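PDB 2VG9: bifunctional endo-1,4-beta-xylanase A from Neocallimastix patriciarum, which hydrolyses internal beta-1,4-xylosidic bonds of xylan as a family 11 endo-xylanase with a beta jelly roll fold. Local coordinates for residues Met1-Gln11 against Ile23-Leu34. Numbering follows the deposited sequence.
Sequences MKFTVGNGQNQ and IWTNGGEGSMTL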
loop_
_atom_site.group_PDB
_atom_site.type_symbol
_atom_site.label_atom_id
_atom_site.label_comp_id
_atom_site.label_asym_id
_atom_site.label_seq_id
_atom_site.Cartn_x
_atom_site.Cartn_y
_atom_site.Cartn_z
ATOM N N MET A 1 -3.665 -21.856 3.438
ATOM C CA MET A 1 -4.884 -21.373 2.704
ATOM C C MET A 1 -4.509 -20.392 1.566
ATOM O O MET A 1 -3.982 -19.311 1.823
ATOM C CB MET A 1 -5.861 -20.717 3.684
ATOM C CG MET A 1 -7.163 -20.317 3.060
ATOM S SD MET A 1 -8.104 -21.749 2.516
ATOM C CE MET A 1 -9.045 -20.999 1.174
ATOM N N LYS A 2 -4.825 -20.789 0.326
ATOM C CA LYS A 2 -4.415 -20.071 -0.879
ATOM C C LYS A 2 -5.591 -19.518 -1.741
ATOM O O LYS A 2 -6.643 -20.157 -1.914
ATOM C CB LYS A 2 -3.470 -20.952 -1.710
ATOM C CG LYS A 2 -2.975 -20.313 -2.978
ATOM C CD LYS A 2 -2.649 -21.351 -4.058
ATOM C CE LYS A 2 -1.132 -21.555 -4.228
ATOM N NZ LYS A 2 -0.829 -22.504 -5.386
ATOM N N PHE A 3 -5.370 -18.333 -2.300
ATOM C CA PHE A 3 -6.321 -17.644 -3.159
ATOM C C PHE A 3 -5.604 -17.266 -4.445
ATOM O O PHE A 3 -4.548 -16.625 -4.377
ATOM C CB PHE A 3 -6.814 -16.385 -2.470
ATOM C CG PHE A 3 -7.542 -16.674 -1.188
ATOM C CD1 PHE A 3 -8.868 -17.115 -1.220
ATOM C CD2 PHE A 3 -6.894 -16.548 0.044
ATOM C CE1 PHE A 3 -9.537 -17.429 -0.032
ATOM C CE2 PHE A 3 -7.561 -16.839 1.225
ATOM C CZ PHE A 3 -8.889 -17.268 1.185
ATOM N N THR A 4 -6.171 -17.686 -5.582
ATOM C CA THR A 4 -5.521 -17.577 -6.884
ATOM C C THR A 4 -6.311 -16.627 -7.766
ATOM O O THR A 4 -7.545 -16.644 -7.751
ATOM C CB THR A 4 -5.351 -18.952 -7.561
ATOM O OG1 THR A 4 -4.519 -19.772 -6.736
ATOM C CG2 THR A 4 -4.646 -18.824 -8.934
ATOM N N VAL A 5 -5.606 -15.783 -8.514
ATOM C CA VAL A 5 -6.268 -14.871 -9.439
ATOM C C VAL A 5 -5.696 -15.001 -10.868
ATOM O O VAL A 5 -4.548 -15.435 -11.060
ATOM C CB VAL A 5 -6.239 -13.383 -8.948
ATOM C CG1 VAL A 5 -7.052 -13.206 -7.641
ATOM C CG2 VAL A 5 -4.772 -12.882 -8.793
ATOM N N GLY A 6 -6.512 -14.629 -11.852
ATOM C CA GLY A 6 -6.115 -14.671 -13.252
ATOM C C GLY A 6 -6.428 -15.979 -13.950
ATOM O O GLY A 6 -5.997 -16.199 -15.092
ATOM N N ASN A 7 -7.168 -16.847 -13.260
ATOM C CA ASN A 7 -7.535 -18.171 -13.776
ATOM C C ASN A 7 -9.046 -18.444 -13.643
ATOM O O ASN A 7 -9.463 -19.569 -13.363
ATOM C CB ASN A 7 -6.715 -19.269 -13.076
ATOM C CG ASN A 7 -5.220 -19.200 -13.407
ATOM O OD1 ASN A 7 -4.824 -19.224 -14.585
ATOM N ND2 ASN A 7 -4.372 -19.115 -12.359
ATOM N N GLY A 8 -9.852 -17.408 -13.873
ATOM C CA GLY A 8 -11.306 -17.480 -13.679
ATOM C C GLY A 8 -11.863 -16.362 -12.807
ATOM O O GLY A 8 -12.848 -15.711 -13.170
ATOM N N GLN A 9 -11.236 -16.147 -11.648
ATOM C CA GLN A 9 -11.550 -15.010 -10.767
ATOM C C GLN A 9 -10.377 -14.059 -10.763
ATOM O O GLN A 9 -9.246 -14.495 -10.562
ATOM C CB GLN A 9 -11.783 -15.469 -9.321
ATOM C CG GLN A 9 -12.758 -16.630 -9.138
ATOM C CD GLN A 9 -14.151 -16.299 -9.597
ATOM O OE1 GLN A 9 -14.790 -17.107 -10.286
ATOM N NE2 GLN A 9 -14.639 -15.109 -9.235
ATOM N N ASN A 10 -10.649 -12.771 -10.968
ATOM C CA ASN A 10 -9.599 -11.757 -10.929
ATOM C C ASN A 10 -9.351 -11.110 -9.560
ATOM O O ASN A 10 -8.419 -10.323 -9.415
ATOM C CB ASN A 10 -9.851 -10.685 -11.988
ATOM C CG ASN A 10 -9.501 -11.173 -13.408
ATOM O OD1 ASN A 10 -8.702 -12.110 -13.595
ATOM N ND2 ASN A 10 -10.103 -10.543 -14.403
ATOM N N GLN A 11 -10.184 -11.438 -8.567
ATOM C CA GLN A 11 -10.064 -10.839 -7.242
ATOM C C GLN A 11 -10.587 -11.772 -6.163
ATOM O O GLN A 11 -11.495 -12.567 -6.413
ATOM C CB GLN A 11 -10.840 -9.526 -7.185
ATOM C CG GLN A 11 -10.723 -8.768 -5.855
ATOM C CD GLN A 11 -11.686 -7.612 -5.805
ATOM O OE1 GLN A 11 -12.794 -7.688 -6.375
ATOM N NE2 GLN A 11 -11.273 -6.515 -5.154
ATOM N N ILE A 23 -6.353 -9.784 -2.912
ATOM C CA ILE A 23 -5.505 -10.046 -4.090
ATOM C C ILE A 23 -6.345 -9.724 -5.332
ATOM O O ILE A 23 -7.555 -10.015 -5.353
ATOM C CB ILE A 23 -4.970 -11.516 -4.111
ATOM C CG1 ILE A 23 -4.061 -11.726 -5.329
ATOM C CG2 ILE A 23 -6.171 -12.572 -3.941
ATOM C CD1 ILE A 23 -3.319 -12.993 -5.387
ATOM N N TRP A 24 -5.725 -9.094 -6.337
ATOM C CA TRP A 24 -6.437 -8.697 -7.549
ATOM C C TRP A 24 -5.464 -8.688 -8.718
ATOM O O TRP A 24 -4.249 -8.469 -8.539
ATOM C CB TRP A 24 -7.105 -7.323 -7.347
ATOM C CG TRP A 24 -7.586 -6.648 -8.601
ATOM C CD1 TRP A 24 -8.852 -6.660 -9.127
ATOM C CD2 TRP A 24 -6.793 -5.846 -9.488
ATOM N NE1 TRP A 24 -8.882 -5.936 -10.293
ATOM C CE2 TRP A 24 -7.632 -5.418 -10.527
ATOM C CE3 TRP A 24 -5.452 -5.471 -9.506
ATOM C CZ2 TRP A 24 -7.172 -4.613 -11.567
ATOM C CZ3 TRP A 24 -4.996 -4.686 -10.533
ATOM C CH2 TRP A 24 -5.855 -4.267 -11.556
ATOM N N THR A 25 -5.986 -8.944 -9.916
ATOM C CA THR A 25 -5.189 -8.777 -11.138
ATOM C C THR A 25 -6.046 -8.275 -12.289
ATOM O O THR A 25 -7.251 -8.441 -12.302
ATOM C CB THR A 25 -4.403 -10.065 -11.544
ATOM O OG1 THR A 25 -3.434 -9.731 -12.562
ATOM C CG2 THR A 25 -5.372 -11.158 -12.048
ATOM N N ASN A 26 -5.412 -7.572 -13.215
ATOM C CA ASN A 26 -5.972 -7.362 -14.525
ATOM C C ASN A 26 -4.918 -7.856 -15.483
ATOM O O ASN A 26 -3.846 -7.237 -15.617
ATOM C CB ASN A 26 -6.248 -5.889 -14.788
ATOM C CG ASN A 26 -6.863 -5.665 -16.144
ATOM O OD1 ASN A 26 -8.064 -5.820 -16.306
ATOM N ND2 ASN A 26 -6.043 -5.300 -17.126
ATOM N N GLY A 27 -5.177 -9.011 -16.078
ATOM C CA GLY A 27 -4.360 -9.517 -17.168
ATOM C C GLY A 27 -3.182 -10.379 -16.781
ATOM O O GLY A 27 -2.476 -10.864 -17.667
ATOM N N GLY A 28 -2.940 -10.547 -15.478
ATOM C CA GLY A 28 -1.870 -11.403 -14.999
ATOM C C GLY A 28 -2.446 -12.626 -14.303
ATOM O O GLY A 28 -3.622 -12.942 -14.460
ATOM N N GLU A 29 -1.611 -13.305 -13.523
ATOM C CA GLU A 29 -2.028 -14.390 -12.633
ATOM C C GLU A 29 -1.175 -14.291 -11.382
ATOM O O GLU A 29 -0.083 -13.689 -11.403
ATOM C CB GLU A 29 -1.892 -15.813 -13.258
ATOM C CG GLU A 29 -0.489 -16.469 -13.145
ATOM C CD GLU A 29 -0.247 -17.272 -11.830
ATOM O OE1 GLU A 29 -1.223 -17.902 -11.315
ATOM O OE2 GLU A 29 0.932 -17.288 -11.327
ATOM N N GLY A 30 -1.660 -14.900 -10.300
ATOM C CA GLY A 30 -0.941 -14.849 -9.044
ATOM C C GLY A 30 -1.753 -15.491 -7.937
ATOM O O GLY A 30 -2.866 -15.977 -8.164
ATOM N N SER A 31 -1.182 -15.500 -6.741
ATOM C CA SER A 31 -1.836 -16.090 -5.616
ATOM C C SER A 31 -1.321 -15.471 -4.331
ATOM O O SER A 31 -0.264 -14.846 -4.315
ATOM C CB SER A 31 -1.639 -17.602 -5.623
ATOM O OG SER A 31 -0.287 -17.959 -5.415
ATOM N N MET A 32 -2.131 -15.596 -3.282
ATOM C CA MET A 32 -1.746 -15.219 -1.941
ATOM C C MET A 32 -2.012 -16.416 -1.075
ATOM O O MET A 32 -3.059 -17.043 -1.179
ATOM C CB MET A 32 -2.575 -14.029 -1.431
ATOM C CG MET A 32 -2.303 -13.691 0.059
ATOM S SD MET A 32 -3.352 -12.369 0.760
ATOM C CE MET A 32 -4.133 -11.889 -0.733
ATOM N N THR A 33 -1.073 -16.701 -0.189
ATOM C CA THR A 33 -1.235 -17.759 0.828
ATOM C C THR A 33 -1.210 -17.056 2.159
ATOM O O THR A 33 -0.216 -16.421 2.491
ATOM C CB THR A 33 -0.096 -18.838 0.690
ATOM O OG1 THR A 33 -0.182 -19.441 -0.625
ATOM C CG2 THR A 33 -0.206 -19.937 1.719
ATOM N N LEU A 34 -2.296 -17.154 2.921
ATOM C CA LEU A 34 -2.359 -16.565 4.278
ATOM C C LEU A 34 -1.414 -17.242 5.250
ATOM O O LEU A 34 -1.159 -18.427 5.119
ATOM C CB LEU A 34 -3.778 -16.687 4.868
ATOM C CG LEU A 34 -4.953 -16.161 4.074
ATOM C CD1 LEU A 34 -6.251 -16.316 4.887
ATOM C CD2 LEU A 34 -4.726 -14.704 3.631
HETATM O O HOH W 1 -7.500 -10.954 -15.877
#
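Met1 O accepts a hydrogen bond from Leu34 N at 2.9 Å, and the antiparallel pairing of strands 2-5 and 29-34 runs on from there. Strand 2-5 is an outermost strand of one sheet of the GH11 beta jelly roll. Strand 23-26 belongs to the other sheet, where Gln11 begins the strand that pairs with it.

The methylenes of Lys2 lie across Thr33 OG1. Phe3 and Met32 exchange two backbone hydrogen bonds. The Phe3 ring turns its edge to Leu34, with CE2 3.9 Å from Leu34 CG in the ring plane; Tyr21 stacks on the same ring. Thr4 CG2 rests on Gly30 O at 3.4 Å. On the other strand, Ser31 OG hydrogen-bonds to Glu43.

Val5 pairs with Gly30 and points between the sheets. Its CG2 meets Ile23 CD1 tip to tip at 3.7 Å and also touches Thr25 CG2. Ile23 is extended through CG1 (chi1 -178°, chi2 171°), which brings CD1 to Val5, while CG2 lies against Val5 CG1 and Phe3 CB. An alanine at Ile23 would lose both branches and is likely to open a gap under Val5 and Phe3.

Gly6 packs so close to Gly28 and Glu29 that a CB would clash, and its backbone angles also call for glycine. Gly6 N hydrogen-bonds to Gln9 O as the chain turns to the second sheet. One water accepts a hydrogen bond from Gly27 N and donates a weak one to Asn10 OD1, while Asn10 O accepts one from Thr25 N at 2.8 Å. Gln11 then pairs with Trp24, its CB at the indole edge, 4.0 Å from Trp24 CD1.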